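Local coordinates for PUM-HD domain-containing protein (Caenorhabditis elegans, PDB 7CGF) that probably binds sequence elements in the 3' untranslated regions of messenger RNAs through its Pumilio homology domain, captured here with bound RNA, at residues K219-I224 with Y232-V237; D176-L179 with T184-E187; V248-V253 with V279-M284. The protein carries 2 engineered substitutions. All coordinates share one frame; numbering follows the deposited sequence.

Contact 1 (K219-I224 with Y232-V237); sequences KRFDEI and YVVQHV. With nucleotides of chain B.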
loop_
_atom_site.group_PDB
_atom_site.type_symbol
_atom_site.label_atom_id
_atom_site.label_comp_id
_atom_site.label_asym_id
_atom_site.label_seq_id
_atom_site.Cartn_x
_atom_site.Cartn_y
_atom_site.Cartn_z
ATOM N N LYS A 219 21.648 2.234 2.912
ATOM C CA LYS A 219 22.853 2.066 2.102
ATOM C C LYS A 219 22.741 2.746 0.747
ATOM O O LYS A 219 23.753 3.210 0.206
ATOM C CB LYS A 219 23.166 0.577 1.924
ATOM C CG LYS A 219 23.538 -0.120 3.252
ATOM C CD LYS A 219 23.723 -1.629 3.049
ATOM C CE LYS A 219 23.965 -2.344 4.388
ATOM N NZ LYS A 219 24.109 -3.837 4.246
ATOM N N ARG A 220 21.536 2.830 0.183
ATOM C CA ARG A 220 21.310 3.515 -1.090
ATOM C C ARG A 220 20.275 4.615 -0.926
ATOM O O ARG A 220 19.406 4.833 -1.772
ATOM C CB ARG A 220 20.924 2.516 -2.173
ATOM C CG ARG A 220 22.081 1.574 -2.439
ATOM C CD ARG A 220 21.773 0.563 -3.505
ATOM N NE ARG A 220 21.640 1.190 -4.803
ATOM C CZ ARG A 220 21.428 0.507 -5.923
ATOM N NH1 ARG A 220 21.342 -0.814 -5.881
ATOM N NH2 ARG A 220 21.303 1.136 -7.072
ATOM N N PHE A 221 20.403 5.341 0.182
ATOM C CA PHE A 221 19.398 6.318 0.580
ATOM C C PHE A 221 19.161 7.376 -0.490
ATOM O O PHE A 221 18.010 7.656 -0.850
ATOM C CB PHE A 221 19.824 6.997 1.882
ATOM C CG PHE A 221 18.809 7.972 2.390
ATOM C CD1 PHE A 221 17.695 7.518 3.075
ATOM C CD2 PHE A 221 18.942 9.334 2.141
ATOM C CE1 PHE A 221 16.746 8.392 3.527
ATOM C CE2 PHE A 221 17.982 10.215 2.602
ATOM C CZ PHE A 221 16.884 9.729 3.292
ATOM N N ASP A 222 20.232 8.015 -0.975
ATOM C CA ASP A 222 20.040 9.136 -1.890
ATOM C C ASP A 222 19.292 8.708 -3.147
ATOM O O ASP A 222 18.404 9.432 -3.622
ATOM C CB ASP A 222 21.379 9.757 -2.274
ATOM C CG ASP A 222 22.057 10.456 -1.120
ATOM O OD1 ASP A 222 21.467 10.547 -0.019
ATOM O OD2 ASP A 222 23.191 10.926 -1.336
ATOM N N GLU A 223 19.636 7.538 -3.700
ATOM C CA GLU A 223 18.973 7.069 -4.914
ATOM C C GLU A 223 17.514 6.745 -4.646
ATOM O O GLU A 223 16.630 7.072 -5.453
ATOM C CB GLU A 223 19.668 5.825 -5.452
ATOM C CG GLU A 223 21.084 5.970 -5.904
ATOM C CD GLU A 223 21.676 4.602 -6.134
ATOM O OE1 GLU A 223 22.318 4.052 -5.195
ATOM O OE2 GLU A 223 21.410 4.056 -7.228
ATOM N N ILE A 224 17.245 6.078 -3.523
ATOM C CA ILE A 224 15.871 5.697 -3.215
ATOM C C ILE A 224 15.031 6.933 -2.899
ATOM O O ILE A 224 13.868 7.040 -3.319
ATOM C CB ILE A 224 15.865 4.676 -2.071
ATOM C CG1 ILE A 224 16.603 3.401 -2.499
ATOM C CG2 ILE A 224 14.411 4.292 -1.670
ATOM C CD1 ILE A 224 16.698 2.346 -1.390
ATOM N N TYR A 232 8.458 7.406 -1.386
ATOM C CA TYR A 232 7.438 6.979 -0.434
ATOM C C TYR A 232 7.984 5.960 0.552
ATOM O O TYR A 232 7.571 5.946 1.719
ATOM C CB TYR A 232 6.253 6.370 -1.162
ATOM C CG TYR A 232 5.486 7.355 -2.021
ATOM C CD1 TYR A 232 4.544 8.196 -1.451
ATOM C CD2 TYR A 232 5.690 7.411 -3.394
ATOM C CE1 TYR A 232 3.808 9.074 -2.222
ATOM C CE2 TYR A 232 4.951 8.305 -4.186
ATOM C CZ TYR A 232 4.023 9.129 -3.582
ATOM O OH TYR A 232 3.286 10.000 -4.364
ATOM N N VAL A 233 8.897 5.095 0.104
ATOM C CA VAL A 233 9.527 4.147 1.025
ATOM C C VAL A 233 10.299 4.899 2.101
ATOM O O VAL A 233 10.205 4.591 3.294
ATOM C CB VAL A 233 10.431 3.174 0.243
ATOM C CG1 VAL A 233 11.331 2.367 1.175
ATOM C CG2 VAL A 233 9.580 2.234 -0.639
ATOM N N VAL A 234 11.080 5.899 1.689
ATOM C CA VAL A 234 11.828 6.698 2.652
ATOM C C VAL A 234 10.882 7.452 3.583
ATOM O O VAL A 234 11.143 7.556 4.785
ATOM C CB VAL A 234 12.785 7.659 1.930
ATOM C CG1 VAL A 234 13.359 8.689 2.924
ATOM C CG2 VAL A 234 13.911 6.874 1.261
ATOM N N GLN A 235 9.768 7.986 3.060
ATOM C CA GLN A 235 8.827 8.643 3.957
ATOM C C GLN A 235 8.299 7.670 5.008
ATOM O O GLN A 235 8.117 8.048 6.172
ATOM C CB GLN A 235 7.689 9.278 3.164
ATOM C CG GLN A 235 8.196 10.470 2.368
ATOM C CD GLN A 235 7.069 11.149 1.652
ATOM O OE1 GLN A 235 6.178 11.730 2.279
ATOM N NE2 GLN A 235 7.066 11.030 0.330
ATOM N N HIS A 236 8.123 6.403 4.638
ATOM C CA HIS A 236 7.679 5.402 5.604
ATOM C C HIS A 236 8.749 5.091 6.646
ATOM O O HIS A 236 8.400 4.803 7.798
ATOM C CB HIS A 236 7.233 4.135 4.872
ATOM C CG HIS A 236 5.795 4.172 4.458
ATOM N ND1 HIS A 236 5.307 5.078 3.541
ATOM C CD2 HIS A 236 4.725 3.451 4.878
ATOM C CE1 HIS A 236 4.005 4.898 3.395
ATOM N NE2 HIS A 236 3.627 3.922 4.200
ATOM N N VAL A 237 10.034 5.124 6.266
ATOM C CA VAL A 237 11.126 4.987 7.242
ATOM C C VAL A 237 11.084 6.124 8.256
ATOM O O VAL A 237 11.193 5.900 9.466
ATOM C CB VAL A 237 12.491 4.933 6.540
ATOM C CG1 VAL A 237 13.629 4.854 7.610
ATOM C CG2 VAL A 237 12.551 3.738 5.612
ATOM P P A B 4 0.322 11.025 -8.687
ATOM O OP1 A B 4 -0.308 10.985 -10.027
ATOM O OP2 A B 4 -0.416 11.593 -7.538
ATOM O "O5'" A B 4 0.735 9.539 -8.328
ATOM C "C5'" A B 4 1.163 8.673 -9.359
ATOM C "C4'" A B 4 1.711 7.378 -8.828
ATOM O "O4'" A B 4 2.457 7.596 -7.609
ATOM C "C3'" A B 4 0.716 6.305 -8.428
ATOM O "O3'" A B 4 0.114 5.652 -9.529
ATOM C "C2'" A B 4 1.589 5.382 -7.594
ATOM O "O2'" A B 4 2.398 4.581 -8.441
ATOM C "C1'" A B 4 2.501 6.387 -6.885
ATOM N N9 A B 4 2.127 6.581 -5.473
ATOM C C8 A B 4 1.240 7.367 -4.778
ATOM N N7 A B 4 1.282 7.140 -3.470
ATOM C C5 A B 4 2.245 6.131 -3.322
ATOM C C6 A B 4 2.807 5.407 -2.249
ATOM N N6 A B 4 2.497 5.537 -0.958
ATOM N N1 A B 4 3.752 4.494 -2.542
ATOM C C2 A B 4 4.130 4.289 -3.784
ATOM N N3 A B 4 3.680 4.898 -4.875
ATOM C C4 A B 4 2.745 5.797 -4.556
ATOM P P U B 3 2.886 16.647 -10.250
ATOM O OP1 U B 3 3.138 15.758 -11.412
ATOM O OP2 U B 3 1.563 17.262 -10.045
ATOM O "O5'" U B 3 3.184 15.910 -8.869
ATOM C "C5'" U B 3 2.350 14.867 -8.396
ATOM C "C4'" U B 3 3.159 13.607 -8.280
ATOM O "O4'" U B 3 4.195 13.784 -7.285
ATOM C "C3'" U B 3 2.419 12.365 -7.826
ATOM O "O3'" U B 3 1.727 11.768 -8.906
ATOM C "C2'" U B 3 3.545 11.484 -7.289
ATOM O "O2'" U B 3 4.174 10.797 -8.358
ATOM C "C1'" U B 3 4.539 12.520 -6.747
ATOM N N1 U B 3 4.593 12.579 -5.268
ATOM C C2 U B 3 5.582 11.765 -4.735
ATOM O O2 U B 3 6.293 11.088 -5.457
ATOM N N3 U B 3 5.689 11.789 -3.369
ATOM C C4 U B 3 4.907 12.512 -2.501
ATOM O O4 U B 3 5.100 12.443 -1.290
ATOM C C5 U B 3 3.902 13.332 -3.127
ATOM C C6 U B 3 3.777 13.329 -4.463
#

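Contact 2 (D176-L179 with T184-E187); sequences DTLL and TIYE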
loop_
_atom_site.group_PDB
_atom_site.type_symbol
_atom_site.label_atom_id
_atom_site.label_comp_id
_atom_site.label_asym_id
_atom_site.label_seq_id
_atom_site.Cartn_x
_atom_site.Cartn_y
_atom_site.Cartn_z
ATOM N N ASP A 176 12.721 -12.004 4.798
ATOM C CA ASP A 176 13.952 -12.632 4.309
ATOM C C ASP A 176 14.050 -12.591 2.790
ATOM O O ASP A 176 15.154 -12.713 2.239
ATOM C CB ASP A 176 14.058 -14.093 4.777
ATOM C CG ASP A 176 14.202 -14.229 6.298
ATOM O OD1 ASP A 176 14.507 -13.227 6.971
ATOM O OD2 ASP A 176 14.016 -15.356 6.814
ATOM N N THR A 177 12.911 -12.468 2.095
ATOM C CA THR A 177 12.966 -12.256 0.650
ATOM C C THR A 177 13.412 -10.835 0.322
ATOM O O THR A 177 14.251 -10.637 -0.563
ATOM C CB THR A 177 11.607 -12.548 0.018
ATOM O OG1 THR A 177 11.214 -13.872 0.336
ATOM C CG2 THR A 177 11.700 -12.428 -1.523
ATOM N N LEU A 178 12.894 -9.833 1.049
ATOM C CA LEU A 178 13.428 -8.474 0.929
ATOM C C LEU A 178 14.926 -8.430 1.166
ATOM O O LEU A 178 15.625 -7.612 0.558
ATOM C CB LEU A 178 12.737 -7.529 1.916
ATOM C CG LEU A 178 11.268 -7.236 1.575
ATOM C CD1 LEU A 178 10.649 -6.340 2.638
ATOM C CD2 LEU A 178 11.212 -6.550 0.225
ATOM N N LEU A 179 15.430 -9.291 2.048
ATOM C CA LEU A 179 16.843 -9.341 2.394
ATOM C C LEU A 179 17.600 -10.446 1.650
ATOM O O LEU A 179 18.736 -10.759 2.022
ATOM C CB LEU A 179 16.994 -9.538 3.906
ATOM C CG LEU A 179 16.455 -8.389 4.765
ATOM C CD1 LEU A 179 16.327 -8.825 6.224
ATOM C CD2 LEU A 179 17.355 -7.184 4.615
ATOM N N THR A 184 18.149 -6.364 -3.319
ATOM C CA THR A 184 16.716 -6.660 -3.394
ATOM C C THR A 184 15.870 -5.506 -2.856
ATOM O O THR A 184 14.844 -5.158 -3.445
ATOM C CB THR A 184 16.415 -7.947 -2.629
ATOM O OG1 THR A 184 17.293 -8.974 -3.104
ATOM C CG2 THR A 184 14.968 -8.403 -2.885
ATOM N N ILE A 185 16.268 -4.907 -1.731
ATOM C CA ILE A 185 15.456 -3.825 -1.179
ATOM C C ILE A 185 15.460 -2.622 -2.111
ATOM O O ILE A 185 14.424 -1.973 -2.309
ATOM C CB ILE A 185 15.928 -3.461 0.237
ATOM C CG1 ILE A 185 15.204 -4.312 1.253
ATOM C CG2 ILE A 185 15.728 -1.967 0.526
ATOM C CD1 ILE A 185 13.741 -3.962 1.393
ATOM N N TYR A 186 16.593 -2.341 -2.751
ATOM C CA TYR A 186 16.611 -1.273 -3.743
ATOM C C TYR A 186 15.662 -1.600 -4.894
ATOM O O TYR A 186 14.820 -0.772 -5.274
ATOM C CB TYR A 186 18.034 -1.048 -4.270
ATOM C CG TYR A 186 18.022 -0.049 -5.407
ATOM C CD1 TYR A 186 17.990 1.308 -5.150
ATOM C CD2 TYR A 186 17.969 -0.475 -6.732
ATOM C CE1 TYR A 186 17.944 2.225 -6.189
ATOM C CE2 TYR A 186 17.905 0.426 -7.767
ATOM C CZ TYR A 186 17.895 1.771 -7.486
ATOM O OH TYR A 186 17.845 2.669 -8.520
ATOM N N GLU A 187 15.794 -2.814 -5.449
ATOM C CA GLU A 187 14.978 -3.259 -6.575
ATOM C C GLU A 187 13.499 -3.142 -6.244
ATOM O O GLU A 187 12.700 -2.681 -7.073
ATOM C CB GLU A 187 15.343 -4.712 -6.934
ATOM C CG GLU A 187 14.310 -5.477 -7.792
ATOM C CD GLU A 187 14.443 -7.037 -7.799
ATOM O OE1 GLU A 187 13.751 -7.683 -8.624
ATOM O OE2 GLU A 187 15.207 -7.634 -7.004
HETATM O O HOH W 1 18.178 -6.235 0.173
#

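Contact 3 (V248-V253 with V279-M284); sequences VIVTRV and VYHKSM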
loop_
_atom_site.group_PDB
_atom_site.type_symbol
_atom_site.label_atom_id
_atom_site.label_comp_id
_atom_site.label_asym_id
_atom_site.label_seq_id
_atom_site.Cartn_x
_atom_site.Cartn_y
_atom_site.Cartn_z
ATOM N N VAL A 248 19.643 9.949 11.481
ATOM C CA VAL A 248 20.534 9.753 10.347
ATOM C C VAL A 248 19.957 10.435 9.111
ATOM O O VAL A 248 20.683 11.098 8.354
ATOM C CB VAL A 248 20.780 8.248 10.121
ATOM C CG1 VAL A 248 21.460 8.015 8.790
ATOM C CG2 VAL A 248 21.645 7.692 11.245
ATOM N N ILE A 249 18.641 10.307 8.908
ATOM C CA ILE A 249 18.013 10.881 7.716
ATOM C C ILE A 249 18.055 12.401 7.778
ATOM O O ILE A 249 18.446 13.067 6.815
ATOM C CB ILE A 249 16.579 10.353 7.550
ATOM C CG1 ILE A 249 16.618 8.884 7.108
ATOM C CG2 ILE A 249 15.816 11.174 6.514
ATOM C CD1 ILE A 249 15.259 8.215 7.135
ATOM N N VAL A 250 17.703 12.971 8.936
ATOM C CA VAL A 250 17.664 14.427 9.054
ATOM C C VAL A 250 19.060 15.009 8.944
ATOM O O VAL A 250 19.247 16.096 8.383
ATOM C CB VAL A 250 16.975 14.829 10.371
ATOM C CG1 VAL A 250 17.196 16.314 10.675
ATOM C CG2 VAL A 250 15.495 14.483 10.299
ATOM N N THR A 251 20.061 14.313 9.493
ATOM C CA THR A 251 21.437 14.777 9.344
ATOM C C THR A 251 21.836 14.793 7.882
ATOM O O THR A 251 22.435 15.762 7.403
ATOM C CB THR A 251 22.392 13.892 10.147
ATOM O OG1 THR A 251 22.071 13.979 11.537
ATOM C CG2 THR A 251 23.841 14.307 9.947
ATOM N N ARG A 252 21.495 13.730 7.148
ATOM C CA ARG A 252 21.868 13.665 5.739
ATOM C C ARG A 252 21.139 14.723 4.918
ATOM O O ARG A 252 21.743 15.363 4.045
ATOM C CB ARG A 252 21.589 12.270 5.184
ATOM C CG ARG A 252 22.144 12.085 3.786
ATOM C CD ARG A 252 22.348 10.626 3.447
ATOM N NE ARG A 252 23.042 10.497 2.171
ATOM C CZ ARG A 252 24.348 10.297 2.054
ATOM N NH1 ARG A 252 25.102 10.177 3.143
ATOM N NH2 ARG A 252 24.900 10.204 0.851
ATOM N N VAL A 253 19.835 14.882 5.165
ATOM C CA VAL A 253 19.030 15.887 4.474
ATOM C C VAL A 253 19.558 17.279 4.770
ATOM O O VAL A 253 19.698 18.112 3.865
ATOM C CB VAL A 253 17.551 15.737 4.877
ATOM C CG1 VAL A 253 16.751 16.955 4.463
ATOM C CG2 VAL A 253 16.958 14.461 4.253
ATOM N N VAL A 279 11.438 18.841 17.481
ATOM C CA VAL A 279 11.947 20.202 17.366
ATOM C C VAL A 279 13.441 20.203 17.063
ATOM O O VAL A 279 13.922 21.033 16.284
ATOM C CB VAL A 279 11.619 21.007 18.637
ATOM C CG1 VAL A 279 12.216 22.412 18.552
ATOM C CG2 VAL A 279 10.116 21.062 18.844
ATOM N N TYR A 280 14.206 19.272 17.647
ATOM C CA TYR A 280 15.645 19.339 17.416
ATOM C C TYR A 280 16.015 18.957 15.984
ATOM O O TYR A 280 17.064 19.398 15.488
ATOM C CB TYR A 280 16.410 18.488 18.440
ATOM C CG TYR A 280 16.443 16.982 18.237
ATOM C CD1 TYR A 280 15.280 16.244 18.077
ATOM C CD2 TYR A 280 17.651 16.305 18.235
ATOM C CE1 TYR A 280 15.325 14.859 17.909
ATOM C CE2 TYR A 280 17.700 14.938 18.088
ATOM C CZ TYR A 280 16.544 14.221 17.907
ATOM O OH TYR A 280 16.601 12.843 17.738
ATOM N N HIS A 281 15.149 18.207 15.299
ATOM C CA HIS A 281 15.366 17.909 13.882
ATOM C C HIS A 281 14.998 19.095 13.004
ATOM O O HIS A 281 15.713 19.412 12.040
ATOM C CB HIS A 281 14.533 16.707 13.465
ATOM C CG HIS A 281 15.039 15.413 13.999
ATOM N ND1 HIS A 281 14.208 14.349 14.272
ATOM C CD2 HIS A 281 16.291 15.004 14.303
ATOM C CE1 HIS A 281 14.928 13.339 14.721
ATOM N NE2 HIS A 281 16.193 13.707 14.743
ATOM N N LYS A 282 13.872 19.738 13.319
ATOM C CA LYS A 282 13.500 20.969 12.633
ATOM C C LYS A 282 14.587 22.023 12.782
ATOM O O LYS A 282 14.889 22.754 11.833
ATOM C CB LYS A 282 12.169 21.486 13.180
ATOM C CG LYS A 282 10.968 20.602 12.882
ATOM C CD LYS A 282 9.784 20.996 13.756
ATOM C CE LYS A 282 8.587 20.130 13.474
ATOM N NZ LYS A 282 7.385 20.560 14.249
ATOM N N SER A 283 15.209 22.097 13.963
ATOM C CA SER A 283 16.303 23.040 14.180
ATOM C C SER A 283 17.473 22.782 13.231
ATOM O O SER A 283 18.109 23.726 12.749
ATOM C CB SER A 283 16.750 22.961 15.651
ATOM O OG SER A 283 17.949 23.670 15.902
ATOM N N MET A 284 17.787 21.511 12.962
ATOM C CA MET A 284 18.882 21.201 12.045
ATOM C C MET A 284 18.564 21.640 10.620
ATOM O O MET A 284 19.439 22.171 9.921
ATOM C CB MET A 284 19.183 19.707 12.081
ATOM C CG MET A 284 19.703 19.268 13.432
ATOM S SD MET A 284 19.802 17.490 13.515
ATOM C CE MET A 284 20.911 17.217 12.132
#

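Contact 1 (K219-I224 with Y232-V237)
Phe221 and Ile224 both close on Val234, the one apolar residue of 232-237 that meets them directly. The Phe221 side chain crosses Val234 at about a right angle and brings CE1 to 3.5 Å from Val234 CG1. Phe221 CG lies anti to the backbone N (chi1 -177°), which swings the ring out towards the second helix. The other valine methyl, Val234 CG2, rests 3.9 Å from Ile224 CG2. Tyr232 points away from this apolar seam and into the RNA. Its CB lies 3.4 Å from N1 of A4 of chain B; CG sits 3.3 Å from C6 of that base, and the adenine C5 comes over the middle of the ring face. CD1 passes C6 and N6 of A4, CD2 its C2 and N3. CE1 lies between N7 of A4 and N3 of U3 of chain B, CE2 nears O2 of U3, and CZ its N3 and C2. The hydroxyl OH ends against the uracil, 2.9 Å from C2. Gln235 NE2 donates a nearly straight bond to O4 of U3 of chain B (2.9 Å, 169°). A stacking tyrosine and a base-reading glutamine on one helix are the base-recognition face of a Pumilio repeat. Around it, Phe221 also reaches Ile249 of helix 243-255, Ile224 reaches Tyr186 and Ser189 of helix 184-189, and Val233 packs on Val198 of helix 194-204.

Contact 2 (D176-L179 with T184-E187)
Leu178 and Ile185 form the tight side of this helix-to-helix connection. Ile185 CD1 lies 3.7 Å from Leu178 CB and 3.8 Å from Leu178 CD2, so one methyl touches both the root and a branch of the leucine. The bend at chi2 (-70°) folds CD1 back to that side. The carbonyl of Leu178 is closely packed too: its O meets Thr184 CB at 3.3 Å and Ile185 CG1 at 3.4 Å, while Thr184 CG2 presses on Thr177 O. No direct hydrogen bond joins the two segments. The looser side is bridged by a water, 2.9 Å from Leu178 O and 3.0 Å from Ile185 N, whose N-H it accepts; here the partly exposed Leu179 approaches less closely. With an alanine in place of Ile185, CG1, CG2 and CD1 are gone, which is likely to open a gap beside Leu178 and against Val198 and Val213, the neighbours of Ile185 on helices 194-204 and 207-219. The short loop from helix 172-178 into the short helix 184-189 belongs to the all-helical Pumilio array, an alpha-solenoid built from three-helix repeats.

Contact 3 (V248-V253 with V279-M284)
The His281 imidazole is held between Val250 and Tyr280, with something on each face. Over one face comes Val250 CG2, 4.1 Å from the ring centroid and 22° off the normal, a CH-pi contact displaced toward the rim. The opposite face is covered by Tyr280 CE1, which stands over the ring centre. Over one face of the Tyr280 ring, near its rim, lies His281 CD2. Tyr280 OH is tied by a hydrogen bond to Glu243, the first residue of helix 243-255. At the imidazole edge, ND1 is buried by the contact with no hydrogen-bond partner in the model.

Val250 straddles the root of the histidine: CG2 is 3.8 Å from His281 CG, while CG1 lies 3.7 Å from His281 O and also faces the sulfur of Met284, SD, at 4.0 Å. The side chains of Val250 and His281 cross at about a right angle. Met284 extends through chi2 and then bends at chi3 (58°), which carries CE to 3.5 Å from Thr251 OG1 and 3.7 Å from Thr251 CA. That hydroxyl is hydrogen-bonded to the carbonyl of Met247, one turn back, and the methyl merely rests against it at the more exposed margin. Val250 also touches Cys273 of helix 266-276.

The two segments run nearly alongside, their axes 9.7 Å apart at 16°, and no hydrogen bond spans them. The nearest RNA atom is about 12 Å from the nearest atom of the contact. Such near-parallel packing of neighbouring long helices is characteristic of the Pumilio homology domain, a curved right-handed alpha-solenoid.

Following the chain from the N terminus, contact 2 comes first and closes the short loop between helices 172-178 and 184-189. Contact 1 then closes over the seven residues separating 219-224 from 232-237, within one predicted Pumilio repeat. Contact 3 spans the longest loop, 25 residues that include helix 266-276. The three lie in series, none nested or crossed. Contact 2 meets contact 1 where the Tyr186 ring receives Arg220 in a cation-pi interaction. Contact 1 is tied to contact 3 by the salt bridge of Asp222 with Arg252. Contacts 2 and 3 do not touch, so contact 1 connects them along the solenoid.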